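Local coordinates for coat protein (Tobacco streak virus, PDB 4Y6X) that forms the virion's coat as a jelly-roll subunit, probably self-assembling into a T=3 icosahedral shell and also binding viral RNA, at residues L67-F71 against A125-C129; T78-V82 against R107-L113. All blocks are in the same frame, centred on the assembly; numbering follows the deposited sequence.

Contact 1: L67-F71 against A125-C129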
# COMPACT_ATOMS: atom_id res chain seq x y z
N LEU A 67 8.24 13.06 8.75
CA LEU A 67 7.01 12.33 8.83
C LEU A 67 5.91 13.32 9.26
O LEU A 67 6.07 14.00 10.30
CB LEU A 67 7.15 11.24 9.85
CG LEU A 67 5.82 10.59 10.24
CD1 LEU A 67 5.22 9.76 9.11
CD2 LEU A 67 6.05 9.75 11.45
N LEU A 68 4.84 13.39 8.50
CA LEU A 68 3.67 14.19 8.81
C LEU A 68 2.55 13.31 9.23
O LEU A 68 2.24 12.31 8.53
CB LEU A 68 3.18 14.94 7.60
CG LEU A 68 3.82 16.29 7.23
CD1 LEU A 68 5.29 16.38 7.45
CD2 LEU A 68 3.44 16.72 5.82
N ILE A 69 1.94 13.63 10.37
CA ILE A 69 0.76 12.96 10.76
C ILE A 69 -0.35 13.93 11.10
O ILE A 69 -0.11 15.07 11.56
CB ILE A 69 0.99 11.95 11.84
CG1 ILE A 69 1.35 12.61 13.12
CG2 ILE A 69 2.13 10.95 11.55
CD1 ILE A 69 0.60 11.92 14.20
N GLY A 70 -1.57 13.49 10.86
CA GLY A 70 -2.74 14.29 11.22
C GLY A 70 -3.77 13.38 11.77
O GLY A 70 -3.87 12.24 11.33
N PHE A 71 -4.54 13.85 12.72
CA PHE A 71 -5.55 13.03 13.33
C PHE A 71 -6.61 13.85 13.99
O PHE A 71 -6.42 15.04 14.28
CB PHE A 71 -4.95 12.04 14.31
CG PHE A 71 -4.33 12.69 15.50
CD1 PHE A 71 -3.00 13.08 15.47
CD2 PHE A 71 -5.06 12.88 16.66
CE1 PHE A 71 -2.39 13.69 16.56
CE2 PHE A 71 -4.47 13.50 17.78
CZ PHE A 71 -3.14 13.91 17.70
N ALA A 125 8.27 4.92 17.50
CA ALA A 125 6.83 4.83 17.42
C ALA A 125 6.20 6.14 17.74
O ALA A 125 6.81 6.99 18.41
CB ALA A 125 6.32 3.75 18.35
N ILE A 126 4.97 6.30 17.28
CA ILE A 126 4.15 7.41 17.76
C ILE A 126 3.18 6.84 18.76
O ILE A 126 2.60 5.79 18.52
CB ILE A 126 3.49 8.12 16.59
CG1 ILE A 126 4.58 8.82 15.78
CG2 ILE A 126 2.55 9.20 17.12
CD1 ILE A 126 4.24 8.82 14.35
N VAL A 127 3.03 7.52 19.87
CA VAL A 127 2.22 7.06 20.97
C VAL A 127 1.20 8.11 21.35
O VAL A 127 1.54 9.27 21.49
CB VAL A 127 3.12 6.76 22.20
CG1 VAL A 127 2.29 6.31 23.41
CG2 VAL A 127 4.16 5.71 21.89
N TRP A 128 -0.05 7.69 21.54
CA TRP A 128 -1.13 8.54 22.01
C TRP A 128 -1.58 8.12 23.42
O TRP A 128 -1.71 6.92 23.67
CB TRP A 128 -2.37 8.42 21.15
CG TRP A 128 -2.28 9.04 19.85
CD1 TRP A 128 -2.82 10.22 19.50
CD2 TRP A 128 -1.62 8.53 18.68
NE1 TRP A 128 -2.52 10.51 18.18
CE2 TRP A 128 -1.79 9.47 17.66
CE3 TRP A 128 -0.91 7.35 18.40
CZ2 TRP A 128 -1.28 9.29 16.37
CZ3 TRP A 128 -0.41 7.16 17.12
CH2 TRP A 128 -0.62 8.11 16.12
N CYS A 129 -1.83 9.10 24.29
CA CYS A 129 -2.45 8.87 25.62
C CYS A 129 -3.74 9.68 25.73
O CYS A 129 -3.71 10.92 25.79
CB CYS A 129 -1.52 9.35 26.74
SG CYS A 129 0.17 8.73 26.55
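With its CG between the backbone N and the carbonyl carbon (chi1 66°), Phe71 turns one ring face to Trp128, whose indole lies beside its own backbone N, CG anti to the carbonyl carbon (chi1 -73°), and slides past Phe71 with its pyrrole edge leading. The result is a T-shaped pair: the planes lie at 86°, and Trp128 NE1 stands 3.4 Å above the plane of the Phe71 ring, over its centre. All six ring carbons of Phe71 are at similar distances from NE1, the closest being CZ at 3.5 Å.

The rest of the interface is aliphatic. Leu67 and Ile126 reach for one another tip to tip, and Leu67 CD2 comes to 3.5 Å from Ile126 CD1. That same Ile126 methyl also touches Ile69 CG2 at 4.1 Å as the two isoleucines pass in opposite directions. The other branch of Ile69 goes to the indole, its CD1 3.9 Å from Trp128 CZ2, so its two branches bridge Ile126 and Trp128. Within its own strand, Ile126 lays CG2 over the rim of one indole face.

These strands face each other across the jelly-roll sandwich, their axes 11.2 Å apart, and side chains fill the interval. Further aromatic rings join the cluster: Trp35 meets Trp128 edge-to-face, and Phe101 does the same with Phe71.

The interface is buried and almost wholly apolar, with the indole nitrogen as its polar atom. Placed over the centre of the phenyl ring, that nitrogen has its N-H aimed into the pi cloud, an arrangement consistent with an N-H/pi interaction that would partly offset the cost of burying the donor inside the hydrophobic core.

Contact 2: T78-V82 against R107-L113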
# COMPACT_ATOMS: atom_id res chain seq x y z
N THR A 78 -2.61 13.49 24.98
CA THR A 78 -1.32 13.90 24.53
C THR A 78 -0.72 12.84 23.60
O THR A 78 -1.14 11.70 23.57
CB THR A 78 -0.38 14.14 25.74
OG1 THR A 78 -0.27 12.94 26.47
CG2 THR A 78 -0.91 15.25 26.72
N PHE A 79 0.26 13.26 22.82
CA PHE A 79 0.95 12.36 21.96
C PHE A 79 2.36 12.77 21.67
O PHE A 79 2.74 13.93 21.77
CB PHE A 79 0.17 12.20 20.66
CG PHE A 79 0.38 13.31 19.68
CD1 PHE A 79 -0.11 14.61 19.93
CD2 PHE A 79 1.03 13.05 18.50
CE1 PHE A 79 0.06 15.64 18.99
CE2 PHE A 79 1.23 14.06 17.58
CZ PHE A 79 0.76 15.36 17.82
N GLY A 80 3.13 11.81 21.19
CA GLY A 80 4.46 12.14 20.66
C GLY A 80 5.23 10.92 20.23
O GLY A 80 4.72 9.82 20.27
N MET A 81 6.43 11.15 19.73
CA MET A 81 7.30 10.10 19.21
C MET A 81 8.20 9.57 20.30
O MET A 81 8.74 10.35 21.05
CB MET A 81 8.13 10.64 18.05
CG MET A 81 8.98 9.58 17.32
SD MET A 81 9.70 10.29 15.78
CE MET A 81 8.54 9.57 14.61
N VAL A 82 8.34 8.26 20.39
CA VAL A 82 9.26 7.62 21.33
C VAL A 82 10.27 6.74 20.60
O VAL A 82 9.99 6.30 19.48
CB VAL A 82 8.54 6.75 22.35
CG1 VAL A 82 7.50 7.58 23.05
CG2 VAL A 82 7.89 5.54 21.71
N ARG A 107 -5.58 17.78 14.66
CA ARG A 107 -4.24 18.11 15.11
C ARG A 107 -3.24 17.54 14.15
O ARG A 107 -3.39 16.41 13.65
CB ARG A 107 -4.09 17.47 16.46
CG ARG A 107 -2.80 17.65 17.15
CD ARG A 107 -2.65 19.13 17.33
NE ARG A 107 -2.08 19.48 18.60
CZ ARG A 107 -1.26 20.50 18.80
NH1 ARG A 107 -0.93 21.35 17.82
NH2 ARG A 107 -0.75 20.68 20.01
N SER A 108 -2.18 18.26 13.87
CA SER A 108 -1.15 17.66 13.04
C SER A 108 0.23 17.90 13.61
O SER A 108 0.38 18.64 14.55
CB SER A 108 -1.26 18.21 11.64
OG SER A 108 -1.06 19.60 11.64
N ARG A 109 1.21 17.19 13.08
CA ARG A 109 2.59 17.31 13.54
C ARG A 109 3.54 16.89 12.46
O ARG A 109 3.27 15.90 11.75
CB ARG A 109 2.80 16.40 14.77
CG ARG A 109 4.18 16.41 15.43
CD ARG A 109 4.41 17.43 16.47
NE ARG A 109 5.33 16.94 17.50
CZ ARG A 109 6.67 16.92 17.43
NH1 ARG A 109 7.32 17.37 16.36
NH2 ARG A 109 7.38 16.45 18.46
N ASP A 110 4.62 17.65 12.32
CA ASP A 110 5.75 17.32 11.44
C ASP A 110 6.91 16.84 12.27
O ASP A 110 7.37 17.56 13.14
CB ASP A 110 6.18 18.60 10.74
N PHE A 111 7.33 15.61 12.11
CA PHE A 111 8.44 15.07 12.89
C PHE A 111 9.66 15.10 11.98
O PHE A 111 9.56 14.65 10.81
CB PHE A 111 8.14 13.63 13.28
CG PHE A 111 7.05 13.49 14.24
CD1 PHE A 111 7.28 13.73 15.59
CD2 PHE A 111 5.77 13.11 13.83
CE1 PHE A 111 6.26 13.59 16.52
CE2 PHE A 111 4.76 12.97 14.76
CZ PHE A 111 5.00 13.22 16.11
N ASP A 112 10.80 15.61 12.47
CA ASP A 112 12.05 15.67 11.69
C ASP A 112 12.74 14.31 11.89
O ASP A 112 12.91 13.82 12.99
CB ASP A 112 12.98 16.83 12.08
N LEU A 113 13.07 13.66 10.80
CA LEU A 113 13.68 12.32 10.90
C LEU A 113 15.19 12.35 10.63
O LEU A 113 15.83 11.32 10.69
CB LEU A 113 12.97 11.31 9.97
CG LEU A 113 11.48 11.14 10.23
CD1 LEU A 113 10.90 10.29 9.12
CD2 LEU A 113 11.19 10.54 11.58
O HOH W 1 3.97 15.86 19.57
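A single water joins Phe79 to Arg109 in a contact that is otherwise made by apolar groups. It donates to Phe79 O (3.2 Å) and accepts from Arg109 NE (2.7 Å), at the guanidinium edge, and it also rests above the rim of the Phe79 ring. This tie helps to fix the guanidinium, one face of which has Phe111 CE1 of the same strand over its centre; Arg109 NH2 adds a weak hydrogen bond to Gly97 O.

The Phe79 ring is met by the aliphatic parts of both arginines. Arg109 CB lies at its edge, 3.8 Å from Phe79 CZ, and Arg107 CG approaches CE1 of the same ring at 4.0 Å. Phe111 crosses it obliquely, bringing its CZ to 4.1 Å from Phe79 CE2.

Farther along, Met81 extends with CG opposite its backbone N (chi1 -174°) and then bends at chi3 (-101°). The bend folds CE over one face of Phe111 and on to Leu113, whose CD2 is 4.1 Å away. Met81 SD stands obliquely above the Phe111 ring, a Met-aromatic contact, while Met81 CB packs against Phe111 CE1.

The nearly parallel strands, at 15°, belong to opposing sheets of the jelly roll. Strand 77-82 runs between 125-130 and 99-101, and Arg107 is anchored to the latter by a hydrogen bond from NH2 to Gly100 O. Strand 107-117 pairs with 63-73 and is outermost in its sheet within the chain; the second subunit binds there through backbone hydrogen bonds with Ser108, Ser108 OG to Val163 O of that subunit and Arg107 NH1 to its Asn164 O.

Overall arrangement
Both contacts span the two four-stranded sheets of one jelly roll, and their centres lie 5 Å apart. Strands 63-73 and 107-117 are antiparallel neighbours in one sheet, where Leu67 O and Phe111 N, 2.7 Å apart, probably form a hydrogen bond. Strands 77-82 and 125-130 are neighbours in the other, where Thr78 O and Cys129 N are similarly paired at 2.8 Å. Contacts 1 and 2 thus run side by side through one core. Phe79 of contact 2 joins them, meeting Phe71 edge-to-face and lying nearly parallel to Trp128. The second subunit of the domain-swapped dimer reaches both, packing its Phe161 against Leu68 and Ser108.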